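Glycosyl hydrolase family 10 (Bacteroides intestinalis DSM 17393, PDB 4QPW) binds xylohexaose, and probably xylan, through this carbohydrate-binding module of a larger enzyme that probably hydrolyses glycosidic bonds. Local coordinates at residues L84-G89 with Y108-K113; D35-L40 with T103-Y108. All blocks are in the same frame, centred on the assembly; numbering follows the deposited sequence.

Interaction 1: L84-G89 with Y108-K113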
# COMPACT_ATOMS: atom_id res chain seq x y z
N LEU A 84 -3.55 -4.50 -6.58
CA LEU A 84 -2.57 -4.12 -5.51
C LEU A 84 -2.53 -5.33 -4.52
O LEU A 84 -3.63 -5.58 -4.00
CB LEU A 84 -3.02 -2.69 -4.86
CG LEU A 84 -2.04 -1.99 -4.15
CD1 LEU A 84 -0.88 -1.52 -5.02
CD2 LEU A 84 -2.65 -0.78 -3.46
N ASN A 85 -1.51 -6.06 -4.28
CA ASN A 85 -1.44 -7.03 -3.22
C ASN A 85 -0.87 -6.42 -1.97
O ASN A 85 0.01 -5.51 -2.07
CB ASN A 85 -0.57 -8.21 -3.63
CG ASN A 85 -1.22 -8.95 -4.79
OD1 ASN A 85 -0.97 -8.60 -5.94
ND2 ASN A 85 -2.16 -9.72 -4.51
N PHE A 86 -1.31 -6.81 -0.79
CA PHE A 86 -0.82 -6.27 0.46
C PHE A 86 -0.75 -7.26 1.51
O PHE A 86 -1.48 -8.32 1.45
CB PHE A 86 -1.61 -5.00 0.86
CG PHE A 86 -3.04 -5.27 1.11
CD1 PHE A 86 -3.45 -5.90 2.22
CD2 PHE A 86 -3.97 -4.96 0.15
CE1 PHE A 86 -4.77 -6.23 2.43
CE2 PHE A 86 -5.31 -5.30 0.35
CZ PHE A 86 -5.66 -5.91 1.47
N GLY A 87 -0.00 -6.98 2.56
CA GLY A 87 -0.08 -7.69 3.82
C GLY A 87 0.08 -6.73 4.95
O GLY A 87 0.90 -5.78 4.83
N VAL A 88 -0.64 -6.90 6.02
CA VAL A 88 -0.55 -6.04 7.19
C VAL A 88 0.10 -6.80 8.34
O VAL A 88 -0.50 -7.85 8.82
CB VAL A 88 -1.93 -5.52 7.66
CG1 VAL A 88 -1.76 -4.54 8.77
CG2 VAL A 88 -2.70 -4.90 6.50
N GLY A 89 1.27 -6.45 8.75
CA GLY A 89 2.01 -7.16 9.81
C GLY A 89 3.49 -6.95 9.65
O GLY A 89 3.97 -6.30 8.75
N TYR A 108 -10.81 1.65 -0.38
CA TYR A 108 -10.91 0.22 -0.22
C TYR A 108 -10.74 -0.15 1.22
O TYR A 108 -9.86 0.46 1.92
CB TYR A 108 -9.85 -0.47 -1.12
CG TYR A 108 -10.00 -0.15 -2.58
CD1 TYR A 108 -10.85 -1.00 -3.38
CD2 TYR A 108 -9.55 1.00 -3.13
CE1 TYR A 108 -11.14 -0.70 -4.69
CE2 TYR A 108 -9.79 1.30 -4.46
CZ TYR A 108 -10.61 0.44 -5.22
OH TYR A 108 -10.89 0.77 -6.55
N GLU A 109 -11.49 -1.10 1.74
CA GLU A 109 -11.35 -1.54 3.09
C GLU A 109 -11.16 -3.03 3.17
O GLU A 109 -11.76 -3.81 2.41
CB GLU A 109 -12.36 -0.88 4.10
CG GLU A 109 -13.84 -1.21 3.98
CD GLU A 109 -14.70 -0.53 5.05
OE1 GLU A 109 -15.32 -1.40 5.71
OE2 GLU A 109 -14.76 0.74 5.19
N PHE A 110 -10.34 -3.47 4.11
CA PHE A 110 -10.01 -4.93 4.38
C PHE A 110 -10.11 -5.13 5.83
O PHE A 110 -9.31 -4.60 6.61
CB PHE A 110 -8.58 -5.14 3.86
CG PHE A 110 -7.86 -6.43 4.31
CD1 PHE A 110 -8.19 -7.66 3.74
CD2 PHE A 110 -6.82 -6.39 5.23
CE1 PHE A 110 -7.53 -8.84 4.17
CE2 PHE A 110 -6.14 -7.55 5.58
CZ PHE A 110 -6.50 -8.70 5.03
N SER A 111 -11.08 -5.93 6.28
CA SER A 111 -11.18 -6.32 7.63
C SER A 111 -10.29 -7.51 7.99
O SER A 111 -10.21 -8.45 7.17
CB SER A 111 -12.65 -6.72 7.96
OG SER A 111 -13.50 -5.57 7.92
N PHE A 112 -9.62 -7.47 9.09
CA PHE A 112 -8.71 -8.57 9.45
C PHE A 112 -8.57 -8.64 10.89
O PHE A 112 -8.65 -7.69 11.65
CB PHE A 112 -7.34 -8.44 8.77
CG PHE A 112 -6.50 -7.26 9.23
CD1 PHE A 112 -6.78 -5.90 8.81
CD2 PHE A 112 -5.48 -7.43 10.15
CE1 PHE A 112 -6.06 -4.89 9.30
CE2 PHE A 112 -4.77 -6.37 10.61
CZ PHE A 112 -5.08 -5.08 10.19
N LYS A 113 -8.17 -9.88 11.37
CA LYS A 113 -7.64 -10.11 12.68
C LYS A 113 -6.09 -9.97 12.65
O LYS A 113 -5.48 -10.67 11.80
CB LYS A 113 -8.10 -11.47 13.20
CG LYS A 113 -7.76 -11.68 14.61
CD LYS A 113 -8.54 -12.91 15.12
CE LYS A 113 -7.63 -14.10 15.36
NZ LYS A 113 -8.31 -15.30 15.95
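Phe86 drives the far edge of its ring into the face of Phe110, and Val88 rests beside it on the ring of Phe112. The first pair is a T-shaped (edge-to-face) stack, with ring centroids 4.8 Å apart and planes at 72°. The bump is the CE1-CZ edge of Phe86: CE1 lies 3.5 Å from CD2 of Phe110, and CZ comes within 3.6 Å of CG of Phe110, so this edge bears on the half of the ring nearer its own CB and not on the middle. With CG anti to the backbone N (chi1 166°), the Phe110 ring is carried toward strand 82-89, where Phe86 meets its face. Val88 makes a smaller knob. Its CG1 branch sits 3.7 Å from CZ of Phe112, and CB lies over one face of that ring, the two side chains crossing at about a right angle. The other branch, CG2, reaches loosely back toward Phe110, 4.4 Å from its CE2, so that the valine lies between the two phenylalanines of strand 106-113.

The strand segments run 9.6 Å apart at closest approach, with an angle of 39° between their directions. They belong to different sheets, a face-to-face packing consistent with the beta-sandwich common among carbohydrate-binding modules. Phe99 meets Phe86 and Phe110, and Leu72 touches Phe86, extending the same apolar layer. Everything that touches across this gap is carbon, so the two sheets are held here by shape and dispersion, helped by the weak electrostatics of C-H edge against ring face, rather than by directed polar bonds.

Interaction 2: D35-L40 with T103-Y108; sequences DTEGCL and TEWKEY
Trp105 reaches across to Glu37 and Cys39 with the far side of its indole, and the side chain is easily traced outward. CB and CG carry the ring away from the backbone just before strand 106-113, with CG anti to the carbonyl carbon, which sends the ring toward Glu37 and Cys39. CD1 passes 4.1 Å from OE2 of Glu37. The next atom, NE1, gives its N-H to OE2 of Glu37 in a hydrogen bond of 3.0 Å, with an N-H...O angle of 156°. The oxygen lies close to the indole plane but is approached from above the carboxylate plane, 38° out of it, and the two planes are 27° apart. Around the six-membered ring, CZ2 has CG of Glu37 at 4.1 Å, and CH2 ends 4.1 Å from CB of Cys39. The indole thus meets the carboxylate at its NE1 edge and has two aliphatic carbons near its six-membered ring. An alanine in place of Trp105 would probably cost OE2 of Glu37 its indole donor and open a gap beside CB of Cys39.

Glu37 belongs to the turn entering strand 39-44, where Gly38 and Cys39 face Asn34 in a G1 beta bulge. Its other oxygen, OE1, has a long, weak ion pair with Arg77. Gln133 of strand 130-141 touches all three contacting side chains, and Met75 and Arg77 of strand 69-78 also touch Trp105, so the indole spans two intervening strands of the same sheet.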
# COMPACT_ATOMS: atom_id res chain seq x y z
N ASP A 35 3.59 15.61 -5.82
CA ASP A 35 3.20 16.76 -5.00
C ASP A 35 2.11 17.61 -5.68
O ASP A 35 1.54 18.48 -5.04
CB ASP A 35 4.38 17.67 -4.56
CG ASP A 35 5.26 17.04 -3.44
OD1 ASP A 35 4.87 16.06 -2.76
OD2 ASP A 35 6.42 17.52 -3.27
N THR A 36 1.84 17.41 -6.92
CA THR A 36 0.71 18.13 -7.63
C THR A 36 -0.60 17.42 -7.27
O THR A 36 -1.59 18.06 -6.77
CB THR A 36 0.90 18.06 -9.13
OG1 THR A 36 2.14 18.71 -9.46
CG2 THR A 36 -0.27 18.76 -9.89
N GLU A 37 -0.72 16.13 -7.56
CA GLU A 37 -1.92 15.33 -7.15
C GLU A 37 -1.99 15.24 -5.63
O GLU A 37 -3.10 15.20 -5.07
CB GLU A 37 -1.88 14.02 -7.80
CG GLU A 37 -3.12 13.09 -7.65
CD GLU A 37 -4.35 13.57 -8.40
OE1 GLU A 37 -4.14 14.21 -9.52
OE2 GLU A 37 -5.55 13.39 -7.95
N GLY A 38 -0.88 15.22 -4.90
CA GLY A 38 -0.85 15.04 -3.51
C GLY A 38 -1.05 13.54 -3.11
O GLY A 38 -2.05 13.19 -2.44
N CYS A 39 -0.17 12.65 -3.54
CA CYS A 39 -0.29 11.22 -3.36
C CYS A 39 1.03 10.54 -3.46
O CYS A 39 1.97 11.07 -4.10
CB CYS A 39 -1.28 10.63 -4.36
SG CYS A 39 -0.85 10.82 -6.07
N LEU A 40 1.15 9.35 -2.89
CA LEU A 40 2.23 8.44 -3.22
C LEU A 40 2.00 7.92 -4.63
O LEU A 40 0.85 7.58 -4.97
CB LEU A 40 2.28 7.32 -2.19
CG LEU A 40 3.29 6.24 -2.37
CD1 LEU A 40 4.73 6.75 -2.38
CD2 LEU A 40 3.14 5.18 -1.32
N THR A 103 -9.78 3.63 -12.41
CA THR A 103 -9.35 4.93 -12.67
C THR A 103 -10.00 6.04 -11.82
O THR A 103 -9.74 7.22 -12.03
CB THR A 103 -9.43 5.31 -14.20
OG1 THR A 103 -10.85 5.47 -14.53
CG2 THR A 103 -8.75 4.32 -15.05
N GLU A 104 -10.88 5.69 -10.92
CA GLU A 104 -11.57 6.62 -10.04
C GLU A 104 -10.88 6.56 -8.65
O GLU A 104 -10.59 5.46 -8.20
CB GLU A 104 -13.04 6.14 -9.89
CG GLU A 104 -13.75 6.06 -11.24
CD GLU A 104 -15.12 5.50 -11.20
OE1 GLU A 104 -15.62 5.10 -10.14
OE2 GLU A 104 -15.84 5.50 -12.28
N TRP A 105 -10.77 7.68 -8.00
CA TRP A 105 -10.32 7.68 -6.57
C TRP A 105 -11.41 7.00 -5.75
O TRP A 105 -12.58 7.53 -5.69
CB TRP A 105 -10.07 9.03 -6.07
CG TRP A 105 -8.75 9.62 -6.46
CD1 TRP A 105 -8.54 10.69 -7.22
CD2 TRP A 105 -7.45 9.16 -6.03
NE1 TRP A 105 -7.16 11.00 -7.26
CE2 TRP A 105 -6.52 10.03 -6.49
CE3 TRP A 105 -7.02 8.08 -5.24
CZ2 TRP A 105 -5.13 9.89 -6.18
CZ3 TRP A 105 -5.67 7.96 -4.93
CH2 TRP A 105 -4.78 8.87 -5.41
N LYS A 106 -11.11 5.89 -5.10
CA LYS A 106 -12.03 5.13 -4.27
C LYS A 106 -11.29 4.70 -3.02
O LYS A 106 -10.08 4.52 -3.04
CB LYS A 106 -12.57 3.87 -4.99
CG LYS A 106 -13.46 4.30 -6.20
CD LYS A 106 -13.82 3.18 -7.14
CE LYS A 106 -14.36 1.94 -6.56
NZ LYS A 106 -14.63 0.98 -7.75
N GLU A 107 -12.05 4.50 -1.93
CA GLU A 107 -11.51 3.92 -0.72
C GLU A 107 -11.78 2.45 -0.70
O GLU A 107 -12.93 2.03 -1.04
CB GLU A 107 -12.12 4.58 0.54
CG GLU A 107 -11.37 4.20 1.81
CD GLU A 107 -12.02 4.82 3.02
OE1 GLU A 107 -13.08 4.30 3.46
OE2 GLU A 107 -11.51 5.84 3.55
N TYR A 108 -10.81 1.65 -0.38
CA TYR A 108 -10.91 0.22 -0.22
C TYR A 108 -10.74 -0.15 1.22
O TYR A 108 -9.86 0.46 1.92
CB TYR A 108 -9.85 -0.47 -1.12
CG TYR A 108 -10.00 -0.15 -2.58
CD1 TYR A 108 -10.85 -1.00 -3.38
CD2 TYR A 108 -9.55 1.00 -3.13
CE1 TYR A 108 -11.14 -0.70 -4.69
CE2 TYR A 108 -9.79 1.30 -4.46
CZ TYR A 108 -10.61 0.44 -5.22
OH TYR A 108 -10.89 0.77 -6.55

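From the N terminus, the chain first passes 35-40, entering strand 39-44, then crosses strands 54-57 and 69-78 before reaching 84-89 on strand 82-89. After the hairpin to strand 95-101 it arrives at 103-108, where interaction 2 closes a long loop of 62 intervening residues. Strand 106-113 then runs straight on into 108-113, and interaction 1 closes a much shorter one of 18. The segments alternate along the chain, so the closures cross rather than nest. They overlap in sequence at Tyr108, which takes part in neither contact. Interaction 2 links loop and strand-end residues beside strands 39-44 and 106-113 of one sheet, whereas interaction 1 joins that sheet to the one packed against it.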